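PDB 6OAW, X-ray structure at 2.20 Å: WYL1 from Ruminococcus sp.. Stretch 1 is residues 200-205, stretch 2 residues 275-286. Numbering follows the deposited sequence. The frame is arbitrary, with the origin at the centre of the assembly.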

# COMPACT_ATOMS: atom_id res chain seq x y z
N GLY B 200 -32.22 -4.12 -9.98
CA GLY B 200 -32.41 -2.91 -9.16
C GLY B 200 -32.80 -3.28 -7.73
O GLY B 200 -32.08 -4.08 -7.10
N SER B 201 -33.93 -2.76 -7.25
CA SER B 201 -34.46 -2.95 -5.87
C SER B 201 -35.50 -4.07 -5.82
O SER B 201 -36.00 -4.33 -4.71
CB SER B 201 -35.05 -1.66 -5.38
OG SER B 201 -34.03 -0.70 -5.22
N ARG B 202 -35.80 -4.69 -6.96
CA ARG B 202 -36.95 -5.62 -7.14
C ARG B 202 -36.47 -7.07 -6.94
O ARG B 202 -37.29 -7.91 -6.54
CB ARG B 202 -37.61 -5.41 -8.51
CG ARG B 202 -38.40 -4.12 -8.65
CD ARG B 202 -39.39 -4.14 -9.80
N TYR B 203 -35.18 -7.35 -7.20
CA TYR B 203 -34.55 -8.68 -6.99
C TYR B 203 -35.46 -9.74 -7.60
O TYR B 203 -35.73 -10.76 -6.93
CB TYR B 203 -34.24 -8.88 -5.51
CG TYR B 203 -33.26 -7.84 -5.03
CD1 TYR B 203 -31.93 -7.88 -5.43
CD2 TYR B 203 -33.69 -6.77 -4.27
CE1 TYR B 203 -31.05 -6.89 -5.06
CE2 TYR B 203 -32.80 -5.79 -3.86
CZ TYR B 203 -31.48 -5.84 -4.27
OH TYR B 203 -30.63 -4.85 -3.88
N TYR B 204 -35.89 -9.51 -8.85
CA TYR B 204 -36.75 -10.42 -9.64
C TYR B 204 -36.01 -11.74 -9.93
O TYR B 204 -36.67 -12.81 -10.02
CB TYR B 204 -37.14 -9.75 -10.96
CG TYR B 204 -38.48 -9.07 -10.94
CD1 TYR B 204 -39.59 -9.71 -10.41
CD2 TYR B 204 -38.67 -7.81 -11.49
CE1 TYR B 204 -40.84 -9.12 -10.40
CE2 TYR B 204 -39.92 -7.20 -11.50
CZ TYR B 204 -41.01 -7.86 -10.95
OH TYR B 204 -42.26 -7.31 -10.93
N SER B 205 -34.67 -11.68 -10.08
CA SER B 205 -33.87 -12.76 -10.70
C SER B 205 -32.69 -13.19 -9.81
O SER B 205 -32.21 -12.40 -8.98
CB SER B 205 -33.39 -12.34 -12.06
OG SER B 205 -34.44 -11.77 -12.82
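Stretch 2 275-286: EYSSVTEYERLK

Stretch 2 enters as the last turn of a helix that begins earlier in the chain and runs through Val279, then passes into a tight hairpin: short strands at Thr280-Glu281 and Arg284-Leu285 joined by a type I' turn from Glu281 to Arg284. The turn is closed by paired backbone hydrogen bonds, Glu281 N to Arg284 O at 2.9 Å and Arg284 N to Glu281 O at 3.0 Å, and its two central residues, Tyr282 and Glu283, both have positive phi, as this turn type requires. Stretch 1 is irregular over most of its length, with Tyr203 in a left-handed conformation (phi 48°, psi 49°). The two segments run in opposing order: Arg202 lies nearest Glu283, with their CA atoms 5.3 Å apart, whereas Tyr204 lies nearest Tyr276, at a CA-CA distance of 6.9 Å. Stretch 1 thus reaches from the hairpin turn back to the helix, and the contact buries 385 Å² in total.

The two stretches are joined by a hydrogen bond from Tyr276 OH to the backbone of Arg202. Tyr276, in the t rotamer, points its CA-to-CB bond toward stretch 1 and donates from OH to Arg202 O at 2.7 Å. The acceptor is a backbone carbonyl, so the bond does not depend on the arginine side chain, which is modelled only as far as CD. The same carbonyl oxygen, Arg202 O, is 3.8 Å from Thr280 CG2. Thr280 is itself tied back to the helix end, with OG1 donating to Tyr276 O at 2.9 Å.

Aromatic packing adds to the contact beside this bond. The rings of Tyr204 and Tyr276 are inclined by 24° but slid apart, their centroids separated by 5.3 Å, so they barely overlap; the closest ring atoms are Tyr204 CD1 and Tyr276 CE1, at 4.1 Å. Although the CA-to-CB bond of Tyr204 points away, the end of its side chain comes nearer to stretch 2. Tyr203 O approaches the edge of the Tyr276 ring, 3.4 Å from Tyr276 CE1. The Tyr203 side chain makes a separate apolar contact with the second hairpin strand, where its CD2 lies 4.2 Å from Leu285 CD1.

At the turn, the CA-to-CB bond of Glu283 points sideways, but the end of its side chain comes nearer to stretch 1. Its OE1 lies 3.4 Å from Arg202 CD and 3.2 Å from Tyr204 OH. On the backbone side, Ser201 O and Glu283 O come within 3.4 Å; both are acceptors, so this proximity reflects packing without a hydrogen bond.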

# COMPACT_ATOMS: atom_id res chain seq x y z
N GLU B 275 -40.81 -18.61 -4.49
CA GLU B 275 -39.43 -18.19 -4.11
C GLU B 275 -39.32 -16.66 -4.02
O GLU B 275 -38.69 -16.16 -3.04
CB GLU B 275 -38.39 -18.75 -5.08
CG GLU B 275 -38.13 -20.24 -4.85
CD GLU B 275 -37.05 -20.85 -5.74
OE1 GLU B 275 -37.05 -20.56 -6.97
OE2 GLU B 275 -36.21 -21.60 -5.21
N TYR B 276 -39.88 -15.93 -5.00
CA TYR B 276 -39.90 -14.45 -4.98
C TYR B 276 -40.59 -13.96 -3.70
O TYR B 276 -40.08 -12.98 -3.12
CB TYR B 276 -40.55 -13.86 -6.24
CG TYR B 276 -40.45 -12.36 -6.30
CD1 TYR B 276 -39.21 -11.75 -6.38
CD2 TYR B 276 -41.57 -11.54 -6.25
CE1 TYR B 276 -39.08 -10.37 -6.44
CE2 TYR B 276 -41.45 -10.15 -6.30
CZ TYR B 276 -40.20 -9.57 -6.39
OH TYR B 276 -40.02 -8.21 -6.44
N SER B 277 -41.65 -14.65 -3.23
CA SER B 277 -42.44 -14.28 -2.02
C SER B 277 -41.68 -14.64 -0.73
O SER B 277 -41.99 -14.01 0.30
CB SER B 277 -43.86 -14.88 -2.04
N SER B 278 -40.72 -15.58 -0.75
CA SER B 278 -39.78 -15.84 0.38
C SER B 278 -38.78 -14.67 0.50
O SER B 278 -38.34 -14.37 1.62
CB SER B 278 -39.04 -17.16 0.23
N VAL B 279 -38.41 -14.04 -0.62
CA VAL B 279 -37.31 -13.03 -0.63
C VAL B 279 -37.88 -11.62 -0.42
O VAL B 279 -37.24 -10.82 0.30
CB VAL B 279 -36.48 -13.12 -1.92
CG1 VAL B 279 -35.47 -11.99 -2.01
CG2 VAL B 279 -35.78 -14.47 -2.02
N THR B 280 -38.99 -11.30 -1.08
CA THR B 280 -39.54 -9.93 -1.11
C THR B 280 -40.99 -9.90 -0.60
O THR B 280 -41.67 -10.96 -0.64
CB THR B 280 -39.47 -9.32 -2.52
OG1 THR B 280 -40.35 -10.09 -3.34
CG2 THR B 280 -38.08 -9.33 -3.11
N GLU B 281 -41.41 -8.73 -0.11
CA GLU B 281 -42.81 -8.32 0.12
C GLU B 281 -42.96 -6.91 -0.45
O GLU B 281 -42.04 -6.07 -0.24
CB GLU B 281 -43.20 -8.40 1.59
N TYR B 282 -44.07 -6.68 -1.16
CA TYR B 282 -44.38 -5.44 -1.91
C TYR B 282 -43.17 -5.09 -2.78
O TYR B 282 -42.79 -3.91 -2.82
CB TYR B 282 -44.81 -4.33 -0.94
N GLU B 283 -42.56 -6.11 -3.42
CA GLU B 283 -41.41 -5.99 -4.37
C GLU B 283 -40.18 -5.33 -3.73
O GLU B 283 -39.33 -4.75 -4.47
CB GLU B 283 -41.86 -5.19 -5.60
CG GLU B 283 -42.96 -5.88 -6.38
CD GLU B 283 -43.25 -5.16 -7.67
OE1 GLU B 283 -42.36 -5.12 -8.54
OE2 GLU B 283 -44.35 -4.61 -7.78
N ARG B 284 -40.05 -5.44 -2.41
CA ARG B 284 -38.86 -4.96 -1.67
C ARG B 284 -38.30 -6.13 -0.86
O ARG B 284 -39.08 -6.97 -0.36
CB ARG B 284 -39.21 -3.75 -0.80
N LEU B 285 -36.97 -6.18 -0.75
CA LEU B 285 -36.24 -7.10 0.15
C LEU B 285 -36.86 -7.04 1.55
O LEU B 285 -36.98 -5.92 2.09
CB LEU B 285 -34.79 -6.61 0.19
CG LEU B 285 -33.73 -7.68 0.36
CD1 LEU B 285 -33.92 -8.82 -0.63
CD2 LEU B 285 -32.36 -7.04 0.20
N LYS B 286 -37.20 -8.20 2.13
CA LYS B 286 -37.82 -8.27 3.48
C LYS B 286 -36.82 -7.74 4.50
O LYS B 286 -35.59 -7.93 4.31
CB LYS B 286 -38.24 -9.70 3.82
CG LYS B 286 -39.40 -10.25 3.00
CD LYS B 286 -39.82 -11.64 3.48
CE LYS B 286 -40.98 -12.22 2.70
NZ LYS B 286 -41.52 -13.44 3.36